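Local coordinates for protein tapirin (Caldicellulosiruptor hydrothermalis, PDB 6N2C) that probably binds cellulose through its beta-helical C-terminal domain, which also carries a zinc ion, and is thought to attach the bacterium to plant biomass, at residues L334-D338 with I444-T448. Numbering follows the deposited sequence. Where two conformers were deposited one is given.
Sequences LFGGD and IPYPT
On the flank of the parallel beta-helix, the end of strand 333-335 and the turn after it meet the extended chain that runs back along the solenoid before helix 451-457; Phe335 and Gly336 receive Ile444 to Pro447. The Phe335 ring points out from its strand, with CG anti to the carbonyl carbon, toward the loop, with Pro447 packed on it and Pro445 O near CE1. Pro447 CD lies over one face, 3.6 Å from the ring centroid and 16° off its normal, which meets the geometry of a CH-pi contact. Ile444 CG2 reaches the ring edge near its plane, 3.9 Å from Phe335 CD1, and also sits above the centre of the Tyr446 ring. Beyond, the Tyr446 hydroxyl donates a hydrogen bond of 2.6 Å from OH to Gly336 O; the C=O...OH angle of 131° and a 21° tilt from the carbonyl plane describe a bent approach. Tyr446 also stacks on Tyr315 of the adjacent coil. Replacing Phe335 by alanine would take away the ring, and is likely to leave Pro447 CD without its aromatic face and Ile444 CG2 without its edge partner. Apolar packing on Phe335 thus joins loop to coil, while the hydroxyl bond to a backbone carbonyl adds a directional tie to a ring already held by Ile444 and Tyr315.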
# COMPACT_ATOMS: atom_id res chain seq x y z
N LEU A 334 16.66 4.99 -1.22
CA LEU A 334 15.67 5.87 -0.63
C LEU A 334 15.72 7.18 -1.34
O LEU A 334 16.82 7.78 -1.51
CB LEU A 334 15.95 6.11 0.86
CG LEU A 334 15.78 4.90 1.78
CD1 LEU A 334 16.00 5.30 3.23
CD2 LEU A 334 14.39 4.36 1.64
N PHE A 335 14.56 7.75 -1.67
CA PHE A 335 14.44 9.06 -2.29
C PHE A 335 13.58 9.96 -1.38
O PHE A 335 12.33 9.88 -1.43
CB PHE A 335 13.79 9.00 -3.72
CG PHE A 335 14.55 8.13 -4.71
CD1 PHE A 335 15.70 8.60 -5.26
CD2 PHE A 335 14.15 6.86 -5.02
CE1 PHE A 335 16.43 7.85 -6.17
CE2 PHE A 335 14.87 6.09 -5.90
CZ PHE A 335 16.03 6.60 -6.50
N GLY A 336 14.22 10.80 -0.57
CA GLY A 336 13.55 11.78 0.19
C GLY A 336 13.54 13.12 -0.45
O GLY A 336 14.23 13.28 -1.52
N GLY A 337 12.90 14.13 0.15
CA GLY A 337 12.18 14.05 1.40
C GLY A 337 13.13 14.19 2.58
O GLY A 337 14.37 14.06 2.44
N ASP A 338 12.52 14.32 3.76
CA ASP A 338 13.29 14.37 4.98
C ASP A 338 13.20 13.04 5.69
O ASP A 338 12.16 12.34 5.65
CB ASP A 338 12.73 15.50 5.90
CG ASP A 338 12.86 16.89 5.31
OD1 ASP A 338 13.74 17.16 4.46
OD2 ASP A 338 12.11 17.74 5.79
N ILE A 444 18.82 14.92 -6.96
CA ILE A 444 18.32 13.59 -6.65
C ILE A 444 17.55 13.04 -7.86
O ILE A 444 16.66 13.73 -8.31
CB ILE A 444 17.37 13.70 -5.47
CG1 ILE A 444 18.14 14.09 -4.24
CG2 ILE A 444 16.68 12.33 -5.25
CD1 ILE A 444 17.30 14.57 -3.08
N PRO A 445 17.85 11.83 -8.31
CA PRO A 445 17.24 11.28 -9.54
C PRO A 445 15.90 10.54 -9.23
O PRO A 445 15.83 9.32 -9.27
CB PRO A 445 18.26 10.31 -10.00
CG PRO A 445 18.90 9.80 -8.73
CD PRO A 445 18.96 10.98 -7.85
N TYR A 446 14.93 11.35 -8.97
CA TYR A 446 13.66 10.83 -8.50
C TYR A 446 13.03 9.98 -9.57
O TYR A 446 13.00 10.40 -10.74
CB TYR A 446 12.73 11.95 -8.17
CG TYR A 446 13.07 12.76 -6.92
CD1 TYR A 446 12.91 12.20 -5.65
CD2 TYR A 446 13.55 14.00 -7.01
CE1 TYR A 446 13.17 12.93 -4.54
CE2 TYR A 446 13.84 14.75 -5.88
CZ TYR A 446 13.68 14.16 -4.64
OH TYR A 446 13.92 14.89 -3.51
N PRO A 447 12.50 8.83 -9.18
CA PRO A 447 11.62 8.07 -10.12
C PRO A 447 10.46 8.87 -10.70
O PRO A 447 9.89 9.74 -10.05
CB PRO A 447 11.11 6.94 -9.25
CG PRO A 447 12.22 6.72 -8.25
CD PRO A 447 12.64 8.12 -7.91
N THR A 448 10.15 8.64 -11.98
CA THR A 448 8.94 9.20 -12.53
C THR A 448 7.71 8.48 -11.92
O THR A 448 7.76 7.29 -11.54
CB THR A 448 8.89 9.14 -14.08
OG1 THR A 448 7.80 9.96 -14.49
CG2 THR A 448 8.70 7.71 -14.62